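Local coordinates for stringent starvation protein A homolog (Haemophilus influenzae, PDB 3LYK) that probably forms an equimolar complex with the RNA polymerase holoenzyme, though not with the core enzyme, and belongs to the glutathione S-transferase superfamily, at residues 17-22 / 190-195; 22-27 / 70-75; 160-165 / 185-190. All coordinates share one frame; numbering follows the deposited sequence.

All three contacts belong to the two-domain fold of the GST superfamily. Contact 2 (22-27 / 70-75) lies within the thioredoxin-like N-terminal domain, contact 3 (160-165 / 185-190) within the helical C-terminal domain, and contact 1 (17-22 / 190-195) joins the two by laying the last modelled helix, 190-195, on helix 16-27. Along the sequence, contact 1 spans the other two, and contact 2 closes before contact 3 opens. Contact 1 shares helix 16-27 and Lys22 with contact 2, their centres about 9 Å apart; contact 3 is centred about 10 Å from contact 1. Contacts 2 and 3, about 17 Å apart between centres, still meet through Glu27-Arg189, a salt bridge between the domains.

Contact 1 (17-22 / 190-195); sequences YCHQVK and DSFLQS
His19 and Ser195 make the one hydrogen bond between these two segments, at the interface between the two domains of the GST fold, where the short C-terminal helix 190-195 lies against helix 16-27 of the thioredoxin-like domain. The segment axes come within 9.6 Å and are steeply inclined, closer to antiparallel than to parallel.

The imidazole gives its NE2 hydrogen to Ser195 OG at 2.9 Å, with the acceptor almost in the ring plane but the N-H...O angle bent to 140°. Ser195 OG in turn donates to Phe192 O one turn back in its own helix, at 2.6 Å and on a carbonyl lone pair. The hydroxyl is therefore gripped from two directions: one bond fixes it to its own backbone and leaves it an acceptor for the histidine. With chi1 at -168°, the imidazole swings off the flank of its helix and reaches across the interface.

The aromatic part is less regular. His19 CE1 comes within 3.6 Å of Phe192 CE1, but the ring planes stand at 54°, neither stacked nor edge-to-face. Trp162 of the C-terminal domain meets both rings, while Phe192 also rests on Ile23. Ser191 OG bonds to Glu27, a second polar tie between the helices.

The backbone of Lys22 lies nearest that of Ser195. Its extended chain passes the Ser195 carbonyl, Lys22 CD lying 3.9 Å from Ser195 O, and also touches Leu9 and Ser11 of strand 3-11. Apolar contact comes from the two CB atoms, Lys22 CB and Ser195 CB, which sit 4.0 Å apart.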
loop_
_atom_site.group_PDB
_atom_site.type_symbol
_atom_site.label_atom_id
_atom_site.label_comp_id
_atom_site.label_asym_id
_atom_site.label_seq_id
_atom_site.Cartn_x
_atom_site.Cartn_y
_atom_site.Cartn_z
ATOM N N TYR B 17 7.290 11.536 3.242
ATOM C CA TYR B 17 6.491 11.035 2.116
ATOM C C TYR B 17 6.569 11.986 0.935
ATOM O O TYR B 17 6.639 11.529 -0.207
ATOM C CB TYR B 17 5.012 10.775 2.516
ATOM C CG TYR B 17 4.944 9.816 3.699
ATOM C CD1 TYR B 17 5.282 8.463 3.525
ATOM C CD2 TYR B 17 4.591 10.265 4.988
ATOM C CE1 TYR B 17 5.270 7.576 4.594
ATOM C CE2 TYR B 17 4.559 9.373 6.079
ATOM C CZ TYR B 17 4.904 8.024 5.857
ATOM O OH TYR B 17 4.926 7.106 6.883
ATOM N N CYS B 18 6.591 13.299 1.199
ATOM C CA CYS B 18 6.738 14.276 0.114
ATOM C C CYS B 18 8.151 14.127 -0.449
ATOM O O CYS B 18 8.359 14.151 -1.666
ATOM C CB CYS B 18 6.485 15.711 0.620
ATOM S SG CYS B 18 4.696 15.883 1.050
ATOM N N HIS B 19 9.103 13.903 0.436
ATOM C CA HIS B 19 10.481 13.731 -0.023
ATOM C C HIS B 19 10.637 12.499 -0.969
ATOM O O HIS B 19 11.250 12.594 -2.035
ATOM C CB HIS B 19 11.441 13.694 1.169
ATOM C CG HIS B 19 12.877 13.808 0.769
ATOM N ND1 HIS B 19 13.916 13.693 1.667
ATOM C CD2 HIS B 19 13.448 14.017 -0.449
ATOM C CE1 HIS B 19 15.065 13.806 1.021
ATOM N NE2 HIS B 19 14.805 13.998 -0.266
ATOM N N GLN B 20 10.047 11.355 -0.589
ATOM C CA GLN B 20 10.055 10.179 -1.461
ATOM C C GLN B 20 9.579 10.522 -2.895
ATOM O O GLN B 20 10.213 10.129 -3.887
ATOM C CB GLN B 20 9.107 9.079 -0.926
ATOM C CG GLN B 20 9.424 8.533 0.456
ATOM C CD GLN B 20 8.337 7.543 0.908
ATOM O OE1 GLN B 20 7.189 7.616 0.469
ATOM N NE2 GLN B 20 8.688 6.665 1.800
ATOM N N VAL B 21 8.435 11.198 -2.976
ATOM C CA VAL B 21 7.827 11.520 -4.242
ATOM C C VAL B 21 8.708 12.493 -5.069
ATOM O O VAL B 21 8.910 12.294 -6.299
ATOM C CB VAL B 21 6.378 12.090 -4.056
ATOM C CG1 VAL B 21 5.797 12.581 -5.404
ATOM C CG2 VAL B 21 5.437 10.977 -3.506
ATOM N N LYS B 22 9.288 13.492 -4.401
ATOM C CA LYS B 22 10.202 14.428 -5.148
ATOM C C LYS B 22 11.400 13.725 -5.700
ATOM O O LYS B 22 11.858 14.070 -6.741
ATOM C CB LYS B 22 10.673 15.614 -4.295
ATOM C CG LYS B 22 9.545 16.521 -3.832
ATOM C CD LYS B 22 10.161 17.517 -2.821
ATOM C CE LYS B 22 9.224 18.636 -2.523
ATOM N NZ LYS B 22 9.804 19.407 -1.382
ATOM N N ASP B 190 21.904 12.952 -8.886
ATOM C CA ASP B 190 21.209 14.158 -9.398
ATOM C C ASP B 190 19.799 14.321 -8.837
ATOM O O ASP B 190 19.366 15.451 -8.522
ATOM C CB ASP B 190 21.086 14.161 -10.937
ATOM C CG ASP B 190 22.423 14.499 -11.638
ATOM O OD1 ASP B 190 23.379 14.958 -10.939
ATOM O OD2 ASP B 190 22.518 14.312 -12.888
ATOM N N SER B 191 19.078 13.203 -8.716
ATOM C CA SER B 191 17.659 13.305 -8.284
ATOM C C SER B 191 17.563 13.703 -6.820
ATOM O O SER B 191 16.704 14.480 -6.430
ATOM C CB SER B 191 16.891 11.985 -8.548
ATOM O OG SER B 191 17.527 10.875 -7.895
ATOM N N PHE B 192 18.422 13.131 -6.003
ATOM C CA PHE B 192 18.405 13.448 -4.595
ATOM C C PHE B 192 18.767 14.921 -4.400
ATOM O O PHE B 192 18.075 15.636 -3.657
ATOM C CB PHE B 192 19.339 12.558 -3.776
ATOM C CG PHE B 192 19.121 12.707 -2.307
ATOM C CD1 PHE B 192 18.230 11.872 -1.638
ATOM C CD2 PHE B 192 19.731 13.742 -1.610
ATOM C CE1 PHE B 192 17.968 12.057 -0.263
ATOM C CE2 PHE B 192 19.503 13.943 -0.248
ATOM C CZ PHE B 192 18.614 13.102 0.449
ATOM N N LEU B 193 19.821 15.370 -5.092
ATOM C CA LEU B 193 20.208 16.799 -5.098
ATOM C C LEU B 193 19.039 17.715 -5.431
ATOM O O LEU B 193 18.760 18.641 -4.674
ATOM C CB LEU B 193 21.361 17.056 -6.071
ATOM C CG LEU B 193 22.636 16.308 -5.693
ATOM C CD1 LEU B 193 23.627 16.372 -6.864
ATOM C CD2 LEU B 193 23.233 16.943 -4.423
ATOM N N GLN B 194 18.318 17.438 -6.522
ATOM C CA GLN B 194 17.109 18.197 -6.815
ATOM C C GLN B 194 16.047 18.106 -5.749
ATOM O O GLN B 194 15.330 19.073 -5.527
ATOM C CB GLN B 194 16.473 17.742 -8.117
ATOM C CG GLN B 194 17.201 18.239 -9.357
ATOM C CD GLN B 194 16.666 17.566 -10.584
ATOM O OE1 GLN B 194 17.391 16.848 -11.266
ATOM N NE2 GLN B 194 15.371 17.748 -10.849
ATOM N N SER B 195 15.913 16.951 -5.093
ATOM C CA SER B 195 14.822 16.799 -4.120
ATOM C C SER B 195 15.000 17.633 -2.860
ATOM O O SER B 195 14.001 17.962 -2.210
ATOM C CB SER B 195 14.625 15.326 -3.730
ATOM O OG SER B 195 15.681 14.857 -2.895
#

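Contact 2 (22-27 / 70-75); sequences KIVLAE and IIMEYL
Helices 16-27 and 68-78 run side by side here: the axes of 22-27 and 70-75 lie 9.9 Å apart, diverge by only 8° and point the same way, with Val24 across from the selenomethionine Met72 at a CA-CA distance of 6.6 Å. In the thioredoxin-like domain of a GST these are the first and last helices, packed together on one face of the central sheet. No hydrogen bond crosses between the segments, and all four residues that touch are buried.

Val24 points toward the neighbouring helix and straddles two of its residues, which lie one turn apart. Its two methyls divide the work. CG1, anti to the backbone N at chi1 174°, meets Leu75, coming within 3.8 Å of Leu75 CB. CG2 turns to the selenomethionine, touching its CG and its selenium. The Met72 side chain crosses that of Val24 at about a right angle, then bends at chi3 (-83°), which carries its CE away from the valine toward Gln20 on the preceding turn of helix 16-27.

Leu25 has its CB directed along the flank of its helix, yet its branched end reaches over to Leu75. It also lies on Met7 and Leu9 of strand 3-11 and on Val30 and Tyr32 of strand 30-36, and so fills the corner between the helix pair and the sheet. Elsewhere on segment 70-75, Glu73 forms a salt bridge with Arg96 of its own chain, and Ile70 and Tyr74 pack on Leu97 and Ala93 of the second subunit, placing this helix at the dimer interface. Between the leucines, Leu25 CD2 and Leu75 CD1 close to 3.7 Å.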
loop_
_atom_site.group_PDB
_atom_site.type_symbol
_atom_site.label_atom_id
_atom_site.label_comp_id
_atom_site.label_asym_id
_atom_site.label_seq_id
_atom_site.Cartn_x
_atom_site.Cartn_y
_atom_site.Cartn_z
ATOM N N LYS B 22 9.288 13.492 -4.401
ATOM C CA LYS B 22 10.202 14.428 -5.148
ATOM C C LYS B 22 11.400 13.725 -5.700
ATOM O O LYS B 22 11.858 14.070 -6.741
ATOM C CB LYS B 22 10.673 15.614 -4.295
ATOM C CG LYS B 22 9.545 16.521 -3.832
ATOM C CD LYS B 22 10.161 17.517 -2.821
ATOM C CE LYS B 22 9.224 18.636 -2.523
ATOM N NZ LYS B 22 9.804 19.407 -1.382
ATOM N N ILE B 23 11.928 12.727 -5.017
ATOM C CA ILE B 23 13.062 12.004 -5.591
ATOM C C ILE B 23 12.611 11.285 -6.868
ATOM O O ILE B 23 13.290 11.317 -7.906
ATOM C CB ILE B 23 13.599 11.001 -4.597
ATOM C CG1 ILE B 23 14.201 11.745 -3.411
ATOM C CG2 ILE B 23 14.636 10.074 -5.278
ATOM C CD1 ILE B 23 14.579 10.788 -2.249
ATOM N N VAL B 24 11.434 10.665 -6.811
ATOM C CA VAL B 24 10.943 9.942 -8.025
ATOM C C VAL B 24 10.658 10.886 -9.177
ATOM O O VAL B 24 11.041 10.602 -10.320
ATOM C CB VAL B 24 9.724 9.027 -7.689
ATOM C CG1 VAL B 24 9.151 8.406 -8.947
ATOM C CG2 VAL B 24 10.212 7.935 -6.644
ATOM N N LEU B 25 10.027 12.023 -8.890
ATOM C CA LEU B 25 9.801 13.039 -9.944
ATOM C C LEU B 25 11.110 13.486 -10.623
ATOM O O LEU B 25 11.132 13.617 -11.846
ATOM C CB LEU B 25 9.039 14.258 -9.415
ATOM C CG LEU B 25 7.551 14.027 -9.090
ATOM C CD1 LEU B 25 6.990 15.065 -8.092
ATOM C CD2 LEU B 25 6.709 14.020 -10.366
ATOM N N ALA B 26 12.188 13.641 -9.837
ATOM C CA ALA B 26 13.462 14.098 -10.351
ATOM C C ALA B 26 14.172 12.976 -11.104
ATOM O O ALA B 26 14.754 13.237 -12.142
ATOM C CB ALA B 26 14.342 14.654 -9.216
ATOM N N GLU B 27 14.093 11.731 -10.607
ATOM C CA GLU B 27 14.641 10.613 -11.351
ATOM C C GLU B 27 14.053 10.541 -12.749
ATOM O O GLU B 27 14.771 10.281 -13.699
ATOM C CB GLU B 27 14.356 9.276 -10.669
ATOM C CG GLU B 27 15.302 8.880 -9.568
ATOM C CD GLU B 27 16.729 8.547 -10.092
ATOM O OE1 GLU B 27 16.853 7.853 -11.140
ATOM O OE2 GLU B 27 17.711 8.948 -9.425
ATOM N N ILE B 70 1.218 4.988 -4.031
ATOM C CA ILE B 70 0.411 4.994 -5.237
ATOM C C ILE B 70 0.968 5.981 -6.253
ATOM O O ILE B 70 1.020 5.706 -7.462
ATOM C CB ILE B 70 -1.047 5.345 -4.923
ATOM C CG1 ILE B 70 -1.665 4.205 -4.093
ATOM C CG2 ILE B 70 -1.864 5.553 -6.223
ATOM C CD1 ILE B 70 -3.130 4.396 -3.827
ATOM N N ILE B 71 1.349 7.161 -5.768
ATOM C CA ILE B 71 2.003 8.145 -6.650
ATOM C C ILE B 71 3.282 7.622 -7.309
ATOM O O ILE B 71 3.479 7.766 -8.525
ATOM C CB ILE B 71 2.257 9.477 -5.883
ATOM C CG1 ILE B 71 0.910 10.193 -5.705
ATOM C CG2 ILE B 71 3.297 10.387 -6.646
ATOM C CD1 ILE B 71 0.973 11.333 -4.656
HETATM N N MSE B 72 4.148 7.026 -6.519
HETATM C CA MSE B 72 5.429 6.546 -7.031
HETATM C C MSE B 72 5.290 5.447 -8.045
HETATM O O MSE B 72 6.011 5.429 -9.063
HETATM C CB MSE B 72 6.356 6.101 -5.880
HETATM C CG MSE B 72 6.830 7.332 -5.029
HETATM SE SE MSE B 72 8.112 6.683 -3.682
HETATM C CE MSE B 72 6.772 6.131 -2.466
ATOM N N GLU B 73 4.376 4.513 -7.774
ATOM C CA GLU B 73 4.135 3.464 -8.761
ATOM C C GLU B 73 3.492 4.019 -10.007
ATOM O O GLU B 73 3.851 3.617 -11.086
ATOM C CB GLU B 73 3.341 2.282 -8.164
ATOM C CG GLU B 73 4.269 1.413 -7.239
ATOM C CD GLU B 73 3.877 -0.101 -7.202
ATOM O OE1 GLU B 73 3.658 -0.702 -8.307
ATOM O OE2 GLU B 73 3.816 -0.663 -6.063
ATOM N N TYR B 74 2.556 4.951 -9.868
ATOM C CA TYR B 74 2.045 5.656 -11.038
ATOM C C TYR B 74 3.157 6.284 -11.903
ATOM O O TYR B 74 3.160 6.175 -13.156
ATOM C CB TYR B 74 1.046 6.724 -10.577
ATOM C CG TYR B 74 0.679 7.742 -11.667
ATOM C CD1 TYR B 74 -0.137 7.373 -12.749
ATOM C CD2 TYR B 74 1.167 9.064 -11.623
ATOM C CE1 TYR B 74 -0.469 8.300 -13.781
ATOM C CE2 TYR B 74 0.848 9.969 -12.625
ATOM C CZ TYR B 74 0.027 9.585 -13.694
ATOM O OH TYR B 74 -0.307 10.486 -14.671
ATOM N N LEU B 75 4.108 6.951 -11.247
ATOM C CA LEU B 75 5.167 7.647 -12.022
ATOM C C LEU B 75 6.075 6.607 -12.685
ATOM O O LEU B 75 6.459 6.783 -13.853
ATOM C CB LEU B 75 5.983 8.567 -11.108
ATOM C CG LEU B 75 5.228 9.780 -10.602
ATOM C CD1 LEU B 75 5.967 10.518 -9.461
ATOM C CD2 LEU B 75 4.875 10.771 -11.754
#

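Contact 3 (160-165 / 185-190); sequences LLWKLK and RVFTRD
Phe187, in the last turn of helix 176-187, drives its ring end-on into helix 152-165 between Leu161 and Trp162. This is the tight part of the contact. Phe187 CZ reaches the backbone, 3.5 Å from Trp162 N, with the carbonyl carbon of Leu161 also at the ring's edge. Leu161 CB lies 4.0 Å from Phe187 CZ and lines the buried side, where the leucine itself continues onto Leu132 of helix 118-134.

Trp162 turns its edge to one face of the phenylalanine: its six-membered ring presents CE3 over the centre of the Phe187 ring, 3.8 Å above the plane, with the planes at 80°, an edge-to-face pair. The indole gets there because chi1 of -177° swings it along its helix flank.

The solvent side is looser. The aliphatic chain of Lys165, an exposed residue, crosses the ring at a slant, Lys165 CD standing 4.2 Å from Phe187 CE2.

No hydrogen bond links the segments, so across them the two helices of the all-helical domain are held by dispersion and probably by the weakly polar attraction of an indole C-H edge for a phenyl face.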
loop_
_atom_site.group_PDB
_atom_site.type_symbol
_atom_site.label_atom_id
_atom_site.label_comp_id
_atom_site.label_asym_id
_atom_site.label_seq_id
_atom_site.Cartn_x
_atom_site.Cartn_y
_atom_site.Cartn_z
ATOM N N LEU B 160 15.089 8.700 4.949
ATOM C CA LEU B 160 15.194 8.374 6.371
ATOM C C LEU B 160 16.610 8.649 6.909
ATOM O O LEU B 160 16.761 9.199 7.993
ATOM C CB LEU B 160 14.810 6.920 6.628
ATOM C CG LEU B 160 15.035 6.473 8.073
ATOM C CD1 LEU B 160 13.879 5.649 8.539
ATOM C CD2 LEU B 160 16.331 5.666 8.129
ATOM N N LEU B 161 17.626 8.254 6.144
ATOM C CA LEU B 161 19.019 8.524 6.484
ATOM C C LEU B 161 19.329 10.042 6.468
ATOM O O LEU B 161 20.046 10.533 7.324
ATOM C CB LEU B 161 19.929 7.776 5.540
ATOM C CG LEU B 161 19.820 6.251 5.702
ATOM C CD1 LEU B 161 20.684 5.568 4.694
ATOM C CD2 LEU B 161 20.246 5.763 7.143
ATOM N N TRP B 162 18.744 10.754 5.507
ATOM C CA TRP B 162 18.835 12.164 5.411
ATOM C C TRP B 162 18.313 12.823 6.687
ATOM O O TRP B 162 18.977 13.703 7.242
ATOM C CB TRP B 162 18.046 12.652 4.216
ATOM C CG TRP B 162 18.139 14.136 3.987
ATOM C CD1 TRP B 162 17.114 15.072 4.112
ATOM C CD2 TRP B 162 19.289 14.865 3.528
ATOM N NE1 TRP B 162 17.572 16.312 3.740
ATOM C CE2 TRP B 162 18.899 16.225 3.396
ATOM C CE3 TRP B 162 20.618 14.506 3.245
ATOM C CZ2 TRP B 162 19.798 17.247 2.985
ATOM C CZ3 TRP B 162 21.509 15.519 2.823
ATOM C CH2 TRP B 162 21.079 16.873 2.697
ATOM N N LYS B 163 17.147 12.392 7.165
ATOM C CA LYS B 163 16.611 12.954 8.393
ATOM C C LYS B 163 17.458 12.618 9.601
ATOM O O LYS B 163 17.661 13.495 10.460
ATOM C CB LYS B 163 15.160 12.567 8.628
ATOM C CG LYS B 163 14.212 13.423 7.790
ATOM C CD LYS B 163 12.775 13.081 8.093
ATOM C CE LYS B 163 11.828 13.919 7.294
ATOM N NZ LYS B 163 11.650 15.270 7.899
ATOM N N LEU B 164 17.947 11.378 9.674
ATOM C CA LEU B 164 18.793 10.973 10.790
ATOM C C LEU B 164 20.087 11.808 10.810
ATOM O O LEU B 164 20.460 12.320 11.861
ATOM C CB LEU B 164 19.160 9.480 10.731
ATOM C CG LEU B 164 18.025 8.494 11.049
ATOM C CD1 LEU B 164 18.538 7.084 10.898
ATOM C CD2 LEU B 164 17.485 8.760 12.467
ATOM N N LYS B 165 20.763 11.927 9.661
ATOM C CA LYS B 165 21.940 12.796 9.577
ATOM C C LYS B 165 21.651 14.189 10.215
ATOM O O LYS B 165 22.425 14.645 11.035
ATOM C CB LYS B 165 22.466 12.941 8.146
ATOM C CG LYS B 165 23.862 13.615 8.051
ATOM C CD LYS B 165 24.413 13.640 6.608
ATOM C CE LYS B 165 25.834 14.251 6.548
ATOM N NZ LYS B 165 25.805 15.741 6.799
ATOM N N ARG B 185 26.442 7.363 -1.976
ATOM C CA ARG B 185 25.926 6.847 -3.253
ATOM C C ARG B 185 24.549 7.439 -3.546
ATOM O O ARG B 185 24.261 7.855 -4.670
ATOM C CB ARG B 185 25.837 5.335 -3.131
ATOM C CG ARG B 185 25.656 4.590 -4.390
ATOM C CD ARG B 185 25.814 3.082 -4.013
ATOM N NE ARG B 185 27.183 2.789 -3.629
ATOM C CZ ARG B 185 27.565 2.124 -2.543
ATOM N NH1 ARG B 185 26.702 1.586 -1.691
ATOM N NH2 ARG B 185 28.855 1.971 -2.334
ATOM N N VAL B 186 23.705 7.537 -2.526
ATOM C CA VAL B 186 22.347 8.087 -2.770
ATOM C C VAL B 186 22.255 9.638 -2.679
ATOM O O VAL B 186 21.593 10.261 -3.543
ATOM C CB VAL B 186 21.248 7.376 -1.925
ATOM C CG1 VAL B 186 21.254 5.867 -2.209
ATOM C CG2 VAL B 186 21.441 7.596 -0.403
ATOM N N PHE B 187 22.913 10.262 -1.674
ATOM C CA PHE B 187 22.770 11.707 -1.480
ATOM C C PHE B 187 23.318 12.543 -2.636
ATOM O O PHE B 187 22.824 13.665 -2.895
ATOM C CB PHE B 187 23.394 12.225 -0.187
ATOM C CG PHE B 187 22.766 11.697 1.082
ATOM C CD1 PHE B 187 21.520 11.074 1.087
ATOM C CD2 PHE B 187 23.451 11.829 2.290
ATOM C CE1 PHE B 187 20.965 10.582 2.281
ATOM C CE2 PHE B 187 22.902 11.378 3.473
ATOM C CZ PHE B 187 21.639 10.735 3.467
ATOM N N THR B 188 24.329 12.006 -3.312
ATOM C CA THR B 188 25.009 12.717 -4.396
ATOM C C THR B 188 24.402 12.483 -5.776
ATOM O O THR B 188 24.860 13.071 -6.774
ATOM C CB THR B 188 26.553 12.432 -4.423
ATOM O OG1 THR B 188 26.755 11.062 -4.752
ATOM C CG2 THR B 188 27.203 12.726 -3.026
ATOM N N ARG B 189 23.319 11.703 -5.838
ATOM C CA ARG B 189 22.656 11.431 -7.124
ATOM C C ARG B 189 21.967 12.696 -7.570
ATOM O O ARG B 189 21.451 13.428 -6.717
ATOM C CB ARG B 189 21.566 10.346 -6.957
ATOM C CG ARG B 189 22.076 8.959 -6.956
ATOM C CD ARG B 189 20.877 7.980 -6.865
ATOM N NE ARG B 189 20.191 7.780 -8.141
ATOM C CZ ARG B 189 20.581 6.931 -9.101
ATOM N NH1 ARG B 189 21.677 6.213 -8.979
ATOM N NH2 ARG B 189 19.872 6.806 -10.213
ATOM N N ASP B 190 21.904 12.952 -8.886
ATOM C CA ASP B 190 21.209 14.158 -9.398
ATOM C C ASP B 190 19.799 14.321 -8.837
ATOM O O ASP B 190 19.366 15.451 -8.522
ATOM C CB ASP B 190 21.086 14.161 -10.937
ATOM C CG ASP B 190 22.423 14.499 -11.638
ATOM O OD1 ASP B 190 23.379 14.958 -10.939
ATOM O OD2 ASP B 190 22.518 14.312 -12.888
#